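Local coordinates for hypothetical protein (PDB 1ZSO), which is of unknown function but may bind zinc, at residues R25-R39 against I112-E126. Residues are numbered along the deposited sequence; the frame is centred on the assembly and turned at random.
Sequences RLFCDDEYLWIFNIR and IELIDFFPSNNFIVE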
ATOM      1  N   ARG B  25      -2.351  22.668 -20.991  1.00 37.83           N
ATOM      2  CA  ARG B  25      -2.036  21.301 -20.612  1.00 37.73           C
ATOM      3  C   ARG B  25      -2.732  20.948 -19.320  1.00 36.57           C
ATOM      4  O   ARG B  25      -2.965  21.799 -18.453  1.00 35.27           O
ATOM      5  CB  ARG B  25      -0.516  21.075 -20.470  1.00 38.25           C
ATOM      6  CG  ARG B  25       0.161  22.084 -19.550  1.00 38.94           C
ATOM      7  CD  ARG B  25       1.498  21.602 -18.979  1.00 38.86           C
ATOM      8  NE  ARG B  25       2.186  22.710 -18.307  1.00 40.23           N
ATOM      9  CZ  ARG B  25       3.092  22.606 -17.326  1.00 37.85           C
ATOM     10  NH1 ARG B  25       3.477  21.428 -16.833  1.00 32.44           N
ATOM     11  NH2 ARG B  25       3.620  23.723 -16.834  1.00 35.77           N
ATOM     12  N   LEU B  26      -3.088  19.672 -19.253  1.00 36.13           N
ATOM     13  CA  LEU B  26      -3.567  19.013 -18.067  1.00 36.55           C
ATOM     14  C   LEU B  26      -2.439  18.075 -17.702  1.00 37.22           C
ATOM     15  O   LEU B  26      -1.818  17.481 -18.594  1.00 36.94           O
ATOM     16  CB  LEU B  26      -4.837  18.235 -18.416  1.00 35.65           C
ATOM     17  CG  LEU B  26      -5.419  17.208 -17.461  1.00 35.42           C
ATOM     18  CD1 LEU B  26      -6.026  17.763 -16.128  1.00 32.28           C
ATOM     19  CD2 LEU B  26      -6.440  16.444 -18.248  1.00 37.04           C
ATOM     20  N   PHE B  27      -2.118  17.978 -16.415  1.00 36.62           N
ATOM     21  CA  PHE B  27      -1.032  17.109 -15.996  1.00 35.98           C
ATOM     22  C   PHE B  27      -1.123  16.849 -14.530  1.00 37.95           C
ATOM     23  O   PHE B  27      -1.961  17.440 -13.848  1.00 36.45           O
ATOM     24  CB  PHE B  27       0.350  17.685 -16.360  1.00 35.69           C
ATOM     25  CG  PHE B  27       0.703  18.998 -15.677  1.00 33.75           C
ATOM     26  CD1 PHE B  27       0.035  20.172 -15.995  1.00 33.94           C
ATOM     27  CD2 PHE B  27       1.763  19.060 -14.773  1.00 33.34           C
ATOM     28  CE1 PHE B  27       0.368  21.362 -15.390  1.00 32.83           C
ATOM     29  CE2 PHE B  27       2.103  20.238 -14.151  1.00 29.01           C
ATOM     30  CZ  PHE B  27       1.413  21.397 -14.461  1.00 32.77           C
ATOM     31  N   CYS B  28      -0.263  15.957 -14.039  1.00 39.47           N
ATOM     32  CA  CYS B  28      -0.147  15.733 -12.608  1.00 40.88           C
ATOM     33  C   CYS B  28       1.303  15.612 -12.137  1.00 41.17           C
ATOM     34  O   CYS B  28       2.219  15.491 -12.945  1.00 42.67           O
ATOM     35  CB  CYS B  28      -0.949  14.517 -12.225  1.00 41.45           C
ATOM     36  SG  CYS B  28      -0.653  13.091 -13.253  1.00 47.06           S
ATOM     37  N   ASP B  29       1.511  15.685 -10.825  1.00 40.06           N
ATOM     38  CA  ASP B  29       2.856  15.683 -10.267  1.00 39.77           C
ATOM     39  C   ASP B  29       3.126  14.382  -9.499  1.00 38.47           C
ATOM     40  O   ASP B  29       2.409  13.407  -9.656  1.00 37.91           O
ATOM     41  CB  ASP B  29       3.039  16.915  -9.369  1.00 40.73           C
ATOM     42  CG  ASP B  29       2.275  16.809  -8.035  1.00 44.43           C
ATOM     43  OD1 ASP B  29       2.776  17.357  -7.021  1.00 49.42           O
ATOM     44  OD2 ASP B  29       1.188  16.172  -7.984  1.00 47.68           O
ATOM     45  N   ASP B  30       4.162  14.385  -8.670  1.00 38.44           N
ATOM     46  CA  ASP B  30       4.556  13.213  -7.884  1.00 37.86           C
ATOM     47  C   ASP B  30       3.583  12.887  -6.774  1.00 37.10           C
ATOM     48  O   ASP B  30       3.529  11.747  -6.328  1.00 36.63           O
ATOM     49  CB  ASP B  30       5.929  13.426  -7.271  1.00 37.61           C
ATOM     50  CG  ASP B  30       7.051  13.280  -8.282  1.00 38.90           C
ATOM     51  OD1 ASP B  30       6.753  13.075  -9.474  1.00 37.93           O
ATOM     52  OD2 ASP B  30       8.238  13.367  -7.876  1.00 43.78           O
ATOM     53  N   GLU B  31       2.839  13.899  -6.329  1.00 36.61           N
ATOM     54  CA  GLU B  31       1.785  13.749  -5.330  1.00 37.53           C
ATOM     55  C   GLU B  31       0.553  13.018  -5.906  1.00 34.64           C
ATOM     56  O   GLU B  31      -0.289  12.553  -5.164  1.00 34.19           O
ATOM     57  CB  GLU B  31       1.352  15.130  -4.772  1.00 38.00           C
ATOM     58  CG  GLU B  31       2.487  16.036  -4.237  1.00 41.50           C
ATOM     59  CD  GLU B  31       2.018  17.487  -3.884  1.00 43.99           C
ATOM     60  OE1 GLU B  31       0.868  17.657  -3.388  1.00 52.04           O
ATOM     61  OE2 GLU B  31       2.807  18.462  -4.081  1.00 49.95           O
ATOM     62  N   TYR B  32       0.442  12.909  -7.225  1.00 32.95           N
ATOM     63  CA  TYR B  32      -0.761  12.389  -7.797  1.00 31.93           C
ATOM     64  C   TYR B  32      -1.123  11.028  -7.169  1.00 32.24           C
ATOM     65  O   TYR B  32      -0.283  10.103  -7.016  1.00 29.11           O
ATOM     66  CB  TYR B  32      -0.682  12.292  -9.342  1.00 33.71           C
ATOM     67  CG  TYR B  32      -1.996  11.849  -9.925  1.00 33.34           C
ATOM     68  CD1 TYR B  32      -3.031  12.734 -10.083  1.00 32.71           C
ATOM     69  CD2 TYR B  32      -2.239  10.507 -10.196  1.00 35.33           C
ATOM     70  CE1 TYR B  32      -4.269  12.305 -10.565  1.00 34.19           C
ATOM     71  CE2 TYR B  32      -3.447  10.078 -10.654  1.00 36.41           C
ATOM     72  CZ  TYR B  32      -4.470  10.990 -10.859  1.00 36.59           C
ATOM     73  OH  TYR B  32      -5.701  10.549 -11.304  1.00 37.31           O
ATOM     74  N   LEU B  33      -2.400  10.918  -6.809  1.00 32.40           N
ATOM     75  CA  LEU B  33      -2.918   9.698  -6.193  1.00 31.44           C
ATOM     76  C   LEU B  33      -3.489   8.740  -7.216  1.00 30.78           C
ATOM     77  O   LEU B  33      -4.610   8.966  -7.705  1.00 31.78           O
ATOM     78  CB  LEU B  33      -3.995  10.015  -5.161  1.00 30.47           C
ATOM     79  CG  LEU B  33      -4.276   8.773  -4.340  1.00 30.83           C
ATOM     80  CD1 LEU B  33      -2.992   8.380  -3.641  1.00 28.08           C
ATOM     81  CD2 LEU B  33      -5.379   9.001  -3.326  1.00 32.67           C
ATOM     82  N   TRP B  34      -2.747   7.671  -7.541  1.00 28.29           N
ATOM     83  CA  TRP B  34      -3.286   6.641  -8.479  1.00 28.03           C
ATOM     84  C   TRP B  34      -4.248   5.730  -7.735  1.00 27.80           C
ATOM     85  O   TRP B  34      -3.967   5.307  -6.584  1.00 25.82           O
ATOM     86  CB  TRP B  34      -2.173   5.813  -9.123  1.00 27.88           C
ATOM     87  CG  TRP B  34      -1.284   6.630  -9.914  1.00 26.55           C
ATOM     88  CD1 TRP B  34      -0.103   7.148  -9.532  1.00 26.66           C
ATOM     89  CD2 TRP B  34      -1.525   7.108 -11.239  1.00 29.08           C
ATOM     90  NE1 TRP B  34       0.446   7.882 -10.546  1.00 25.43           N
ATOM     91  CE2 TRP B  34      -0.416   7.880 -11.608  1.00 29.06           C
ATOM     92  CE3 TRP B  34      -2.546   6.912 -12.166  1.00 27.46           C
ATOM     93  CZ2 TRP B  34      -0.326   8.501 -12.845  1.00 28.38           C
ATOM     94  CZ3 TRP B  34      -2.464   7.541 -13.377  1.00 28.97           C
ATOM     95  CH2 TRP B  34      -1.353   8.307 -13.716  1.00 30.22           C
ATOM     96  N   ILE B  35      -5.394   5.485  -8.376  1.00 27.52           N
ATOM     97  CA  ILE B  35      -6.528   4.729  -7.810  1.00 26.96           C
ATOM     98  C   ILE B  35      -7.012   3.718  -8.859  1.00 27.53           C
ATOM     99  O   ILE B  35      -7.221   4.024 -10.051  1.00 28.22           O
ATOM    100  CB  ILE B  35      -7.638   5.668  -7.361  1.00 28.15           C
ATOM    101  CG1 ILE B  35      -7.055   6.731  -6.421  1.00 31.39           C
ATOM    102  CG2 ILE B  35      -8.757   4.906  -6.631  1.00 27.68           C
ATOM    103  CD1 ILE B  35      -7.947   7.877  -6.169  1.00 32.53           C
ATOM    104  N   PHE B  36      -7.125   2.479  -8.452  1.00 27.52           N
ATOM    105  CA  PHE B  36      -7.506   1.431  -9.403  1.00 27.14           C
ATOM    106  C   PHE B  36      -8.352   0.432  -8.696  1.00 27.10           C
ATOM    107  O   PHE B  36      -8.234   0.248  -7.471  1.00 23.60           O
ATOM    108  CB  PHE B  36      -6.271   0.707  -9.940  1.00 28.62           C
ATOM    109  CG  PHE B  36      -5.450   1.530 -10.901  1.00 27.68           C
ATOM    110  CD1 PHE B  36      -5.853   1.675 -12.203  1.00 29.71           C
ATOM    111  CD2 PHE B  36      -4.280   2.138 -10.492  1.00 27.47           C
ATOM    112  CE1 PHE B  36      -5.105   2.454 -13.104  1.00 32.84           C
ATOM    113  CE2 PHE B  36      -3.533   2.904 -11.365  1.00 27.97           C
ATOM    114  CZ  PHE B  36      -3.945   3.056 -12.680  1.00 31.01           C
ATOM    115  N   ASN B  37      -9.212  -0.209  -9.477  1.00 27.78           N
ATOM    116  CA  ASN B  37      -9.644  -1.522  -9.137  1.00 28.73           C
ATOM    117  C   ASN B  37      -8.758  -2.543  -9.857  1.00 29.67           C
ATOM    118  O   ASN B  37      -8.523  -2.464 -11.067  1.00 29.16           O
ATOM    119  CB  ASN B  37     -11.077  -1.774  -9.545  1.00 28.68           C
ATOM    120  CG  ASN B  37     -12.086  -0.907  -8.832  1.00 29.69           C
ATOM    121  OD1 ASN B  37     -11.874  -0.369  -7.745  1.00 23.50           O
ATOM    122  ND2 ASN B  37     -13.254  -0.817  -9.452  1.00 30.54           N
ATOM    123  N   ILE B  38      -8.284  -3.518  -9.090  1.00 30.23           N
ATOM    124  CA  ILE B  38      -7.426  -4.579  -9.608  1.00 30.07           C
ATOM    125  C   ILE B  38      -7.979  -5.990  -9.415  1.00 29.97           C
ATOM    126  O   ILE B  38      -8.942  -6.225  -8.669  1.00 27.76           O
ATOM    127  CB  ILE B  38      -6.048  -4.505  -8.962  1.00 29.83           C
ATOM    128  CG1 ILE B  38      -6.173  -4.812  -7.466  1.00 30.16           C
ATOM    129  CG2 ILE B  38      -5.432  -3.089  -9.256  1.00 30.48           C
ATOM    130  CD1 ILE B  38      -4.857  -5.204  -6.771  1.00 32.30           C
ATOM    131  N   ARG B  39      -7.335  -6.917 -10.109  1.00 31.37           N
ATOM    132  CA  ARG B  39      -7.625  -8.342 -10.003  1.00 32.35           C
ATOM    133  C   ARG B  39      -6.327  -9.158 -10.006  1.00 30.68           C
ATOM    134  O   ARG B  39      -5.303  -8.784 -10.606  1.00 28.55           O
ATOM    135  CB  ARG B  39      -8.516  -8.786 -11.157  1.00 34.05           C
ATOM    136  CG  ARG B  39      -9.144 -10.183 -10.985  1.00 40.72           C
ATOM    137  CD  ARG B  39      -9.490 -10.687 -12.348  1.00 48.74           C
ATOM    138  NE  ARG B  39      -9.783 -12.112 -12.392  1.00 52.87           N
ATOM    139  CZ  ARG B  39     -11.016 -12.609 -12.419  1.00 55.12           C
ATOM    140  NH1 ARG B  39     -12.068 -11.787 -12.362  1.00 52.07           N
ATOM    141  NH2 ARG B  39     -11.196 -13.938 -12.475  1.00 53.94           N
ATOM    142  N   ILE B 112      -0.753  -8.857 -11.283  1.00 26.28           N
ATOM    143  CA  ILE B 112      -1.885  -7.951 -11.052  1.00 28.61           C
ATOM    144  C   ILE B 112      -2.386  -7.447 -12.416  1.00 28.17           C
ATOM    145  O   ILE B 112      -1.566  -7.133 -13.270  1.00 27.90           O
ATOM    146  CB  ILE B 112      -1.476  -6.725 -10.221  1.00 27.58           C
ATOM    147  CG1 ILE B 112      -1.331  -7.064  -8.752  1.00 30.11           C
ATOM    148  CG2 ILE B 112      -2.506  -5.593 -10.348  1.00 28.32           C
ATOM    149  CD1 ILE B 112      -0.550  -6.011  -8.001  1.00 29.09           C
ATOM    150  N   GLU B 113      -3.701  -7.391 -12.585  1.00 29.23           N
ATOM    151  CA  GLU B 113      -4.388  -6.675 -13.706  1.00 31.87           C
ATOM    152  C   GLU B 113      -5.115  -5.411 -13.264  1.00 30.85           C
ATOM    153  O   GLU B 113      -5.962  -5.465 -12.381  1.00 30.17           O
ATOM    154  CB  GLU B 113      -5.531  -7.492 -14.289  1.00 34.36           C
ATOM    155  CG  GLU B 113      -5.252  -8.244 -15.492  1.00 41.09           C
ATOM    156  CD  GLU B 113      -5.086  -9.669 -15.145  1.00 48.38           C
ATOM    157  OE1 GLU B 113      -4.146  -9.916 -14.362  1.00 54.31           O
ATOM    158  OE2 GLU B 113      -5.905 -10.509 -15.602  1.00 49.06           O
ATOM    159  N   LEU B 114      -4.809  -4.305 -13.924  1.00 30.80           N
ATOM    160  CA  LEU B 114      -5.491  -3.036 -13.742  1.00 31.33           C
ATOM    161  C   LEU B 114      -6.819  -3.145 -14.441  1.00 31.79           C
ATOM    162  O   LEU B 114      -6.826  -3.308 -15.635  1.00 31.50           O
ATOM    163  CB  LEU B 114      -4.692  -1.895 -14.393  1.00 32.13           C
ATOM    164  CG  LEU B 114      -3.267  -1.740 -13.849  1.00 31.33           C
ATOM    165  CD1 LEU B 114      -2.651  -0.387 -14.205  1.00 31.39           C
ATOM    166  CD2 LEU B 114      -3.290  -1.920 -12.353  1.00 31.94           C
ATOM    167  N   ILE B 115      -7.937  -3.084 -13.697  1.00 32.58           N
ATOM    168  CA  ILE B 115      -9.272  -3.245 -14.289  1.00 32.24           C
ATOM    169  C   ILE B 115      -9.904  -1.860 -14.605  1.00 33.59           C
ATOM    170  O   ILE B 115     -10.224  -1.530 -15.762  1.00 31.39           O
ATOM    171  CB  ILE B 115     -10.191  -4.094 -13.347  1.00 31.51           C
ATOM    172  CG1 ILE B 115      -9.595  -5.479 -13.093  1.00 30.90           C
ATOM    173  CG2 ILE B 115     -11.555  -4.281 -13.926  1.00 31.75           C
ATOM    174  CD1 ILE B 115      -9.480  -6.354 -14.332  1.00 33.07           C
ATOM    175  N   ASP B 116     -10.042  -1.057 -13.552  1.00 34.02           N
ATOM    176  CA  ASP B 116     -10.724   0.216 -13.602  1.00 34.81           C
ATOM    177  C   ASP B 116      -9.789   1.258 -13.029  1.00 33.51           C
ATOM    178  O   ASP B 116      -9.194   1.029 -12.009  1.00 33.97           O
ATOM    179  CB  ASP B 116     -11.970   0.196 -12.711  1.00 34.98           C
ATOM    180  CG  ASP B 116     -13.005  -0.807 -13.163  1.00 37.01           C
ATOM    181  OD1 ASP B 116     -13.329  -0.822 -14.377  1.00 40.85           O
ATOM    182  OD2 ASP B 116     -13.524  -1.568 -12.298  1.00 42.54           O
ATOM    183  N   PHE B 117      -9.710   2.404 -13.696  1.00 32.75           N
ATOM    184  CA  PHE B 117      -8.969   3.569 -13.264  1.00 30.82           C
ATOM    185  C   PHE B 117      -9.954   4.625 -12.769  1.00 31.16           C
ATOM    186  O   PHE B 117     -11.057   4.771 -13.311  1.00 31.46           O
ATOM    187  CB  PHE B 117      -8.216   4.101 -14.472  1.00 33.24           C
ATOM    188  CG  PHE B 117      -7.589   5.416 -14.254  1.00 33.36           C
ATOM    189  CD1 PHE B 117      -6.640   5.582 -13.262  1.00 34.07           C
ATOM    190  CD2 PHE B 117      -7.940   6.501 -15.036  1.00 34.04           C
ATOM    191  CE1 PHE B 117      -6.057   6.826 -13.047  1.00 36.24           C
ATOM    192  CE2 PHE B 117      -7.356   7.736 -14.820  1.00 34.59           C
ATOM    193  CZ  PHE B 117      -6.415   7.899 -13.836  1.00 32.54           C
ATOM    194  N   PHE B 118      -9.563   5.334 -11.725  1.00 30.45           N
ATOM    195  CA  PHE B 118     -10.346   6.400 -11.169  1.00 31.55           C
ATOM    196  C   PHE B 118      -9.536   7.664 -11.085  1.00 32.25           C
ATOM    197  O   PHE B 118      -8.717   7.790 -10.232  1.00 32.44           O
ATOM    198  CB  PHE B 118     -10.843   6.034  -9.786  1.00 31.41           C
ATOM    199  CG  PHE B 118     -11.711   4.839  -9.794  1.00 34.02           C
ATOM    200  CD1 PHE B 118     -11.153   3.574  -9.789  1.00 37.56           C
ATOM    201  CD2 PHE B 118     -13.092   4.966  -9.869  1.00 35.89           C
ATOM    202  CE1 PHE B 118     -11.963   2.441  -9.833  1.00 35.86           C
ATOM    203  CE2 PHE B 118     -13.902   3.844  -9.899  1.00 35.52           C
ATOM    204  CZ  PHE B 118     -13.315   2.572  -9.906  1.00 34.12           C
ATOM    205  N   PRO B 119      -9.807   8.632 -11.958  1.00 34.50           N
ATOM    206  CA  PRO B 119      -9.133   9.915 -11.833  1.00 35.57           C
ATOM    207  C   PRO B 119      -9.427  10.525 -10.487  1.00 36.11           C
ATOM    208  O   PRO B 119     -10.540  10.373  -9.959  1.00 37.01           O
ATOM    209  CB  PRO B 119      -9.737  10.772 -12.959  1.00 34.93           C
ATOM    210  CG  PRO B 119     -10.906  10.051 -13.438  1.00 37.03           C
ATOM    211  CD  PRO B 119     -10.759   8.599 -13.074  1.00 36.02           C
ATOM    212  N   SER B 120      -8.417  11.169  -9.915  1.00 36.62           N
ATOM    213  CA  SER B 120      -8.534  11.683  -8.577  1.00 37.17           C
ATOM    214  C   SER B 120      -8.712  13.185  -8.693  1.00 35.95           C
ATOM    215  O   SER B 120      -9.141  13.678  -9.725  1.00 34.24           O
ATOM    216  CB  SER B 120      -7.316  11.271  -7.729  1.00 37.04           C
ATOM    217  OG  SER B 120      -6.115  11.841  -8.234  1.00 41.67           O
ATOM    218  N   ASN B 121      -8.416  13.916  -7.633  1.00 37.53           N
ATOM    219  CA  ASN B 121      -8.536  15.369  -7.693  1.00 38.90           C
ATOM    220  C   ASN B 121      -7.251  16.071  -7.335  1.00 37.34           C
ATOM    221  O   ASN B 121      -7.266  17.077  -6.653  1.00 38.09           O
ATOM    222  CB  ASN B 121      -9.716  15.861  -6.839  1.00 39.64           C
ATOM    223  CG  ASN B 121     -10.099  14.879  -5.767  1.00 45.71           C
ATOM    224  OD1 ASN B 121     -11.109  14.163  -5.894  1.00 53.72           O
ATOM    225  ND2 ASN B 121      -9.284  14.807  -4.706  1.00 47.93           N
ATOM    226  N   ASN B 122      -6.129  15.520  -7.779  1.00 36.80           N
ATOM    227  CA  ASN B 122      -4.880  16.251  -7.673  1.00 37.00           C
ATOM    228  C   ASN B 122      -4.319  16.546  -9.063  1.00 35.77           C
ATOM    229  O   ASN B 122      -3.110  16.541  -9.254  1.00 36.00           O
ATOM    230  CB  ASN B 122      -3.740  15.576  -6.821  1.00 37.52           C
ATOM    231  CG  ASN B 122      -4.177  14.383  -5.968  1.00 38.17           C
ATOM    232  OD1 ASN B 122      -4.580  13.324  -6.465  1.00 38.42           O
ATOM    233  ND2 ASN B 122      -3.955  14.512  -4.675  1.00 45.23           N
ATOM    234  N   PHE B 123      -5.161  16.833 -10.036  1.00 35.57           N
ATOM    235  CA  PHE B 123      -4.615  17.244 -11.338  1.00 34.70           C
ATOM    236  C   PHE B 123      -4.241  18.705 -11.273  1.00 35.03           C
ATOM    237  O   PHE B 123      -4.648  19.414 -10.376  1.00 34.61           O
ATOM    238  CB  PHE B 123      -5.595  17.015 -12.481  1.00 34.37           C
ATOM    239  CG  PHE B 123      -5.813  15.579 -12.809  1.00 34.08           C
ATOM    240  CD1 PHE B 123      -4.939  14.917 -13.640  1.00 32.93           C
ATOM    241  CD2 PHE B 123      -6.895  14.882 -12.280  1.00 34.56           C
ATOM    242  CE1 PHE B 123      -5.121  13.591 -13.945  1.00 28.62           C
ATOM    243  CE2 PHE B 123      -7.099  13.567 -12.594  1.00 32.17           C
ATOM    244  CZ  PHE B 123      -6.206  12.915 -13.447  1.00 33.15           C
ATOM    245  N   ILE B 124      -3.413  19.119 -12.219  1.00 36.14           N
ATOM    246  CA  ILE B 124      -2.938  20.474 -12.340  1.00 36.77           C
ATOM    247  C   ILE B 124      -3.304  20.858 -13.769  1.00 38.14           C
ATOM    248  O   ILE B 124      -3.209  20.045 -14.697  1.00 37.87           O
ATOM    249  CB  ILE B 124      -1.412  20.599 -12.084  1.00 36.80           C
ATOM    250  CG1 ILE B 124      -1.045  19.903 -10.762  1.00 36.04           C
ATOM    251  CG2 ILE B 124      -0.947  22.103 -12.073  1.00 35.56           C
ATOM    252  CD1 ILE B 124       0.453  19.873 -10.444  1.00 37.91           C
ATOM    253  N   VAL B 125      -3.793  22.084 -13.919  1.00 38.09           N
ATOM    254  CA  VAL B 125      -4.070  22.625 -15.228  1.00 37.44           C
ATOM    255  C   VAL B 125      -3.364  23.971 -15.395  1.00 37.70           C
ATOM    256  O   VAL B 125      -3.370  24.809 -14.494  1.00 36.89           O
ATOM    257  CB  VAL B 125      -5.556  22.809 -15.431  1.00 36.56           C
ATOM    258  CG1 VAL B 125      -5.796  23.737 -16.586  1.00 32.51           C
ATOM    259  CG2 VAL B 125      -6.219  21.453 -15.637  1.00 35.44           C
ATOM    260  N   GLU B 126      -2.745  24.149 -16.555  1.00 38.19           N
ATOM    261  CA  GLU B 126      -2.285  25.464 -16.999  1.00 38.27           C
ATOM    262  C   GLU B 126      -3.241  25.884 -18.097  1.00 37.50           C
ATOM    263  O   GLU B 126      -3.567  25.063 -18.939  1.00 37.88           O
ATOM    264  CB  GLU B 126      -0.858  25.410 -17.553  1.00 37.55           C
ATOM    265  CG  GLU B 126      -0.303  26.821 -17.886  1.00 38.59           C
ATOM    266  CD  GLU B 126       1.143  26.809 -18.295  1.00 39.07           C
ATOM    267  OE1 GLU B 126       1.668  25.706 -18.560  1.00 39.59           O
ATOM    268  OE2 GLU B 126       1.763  27.907 -18.342  1.00 42.20           O
TER
HETATM  269  O   HOH W   1      -6.128   7.984  -9.951  1.00 36.68           O
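Tyr32 reaches across to the loop between strands 112-117 and 123-126. Its OH accepts a hydrogen bond from Ser120 N at 3.1 Å. Its CE1 lies over one face of the Phe123 ring, the two planes tilted 52° apart. CG stands opposite the backbone N (chi1 -175°), which carries the phenol into this loop. One water bonds to Tyr32 OH, Leu33 O and Phe118 O. Asn122 OD1 accepts from Leu33 N, above its carbonyl plane, and from Ser120 OG.

At one end, Ile124 CB sits 3.9 Å from the Phe27 ring centroid on one face, and Arg25 NH1 lies over the other. Arg25 NE and NH2 both grip Glu126 OE1 in the guanidinium plane, NE at 3.1 Å.

At the other end, Phe36 CE1 meets Phe117 CD1 at 3.5 Å, while Leu114 CD1 covers a face of the Phe36 ring. Trp34 completes this aromatic cluster. Ile115 and Asp116 face Asn37 in a classic beta bulge, both N atoms donating to Asn37 O. Asn37 ND2 donates to Asp116 OD2 at 3.0 Å. The paired strands belong to two separate antiparallel sheets, and both segments cross from one to the other through loops held by Tyr32, Ser120 and Asn122.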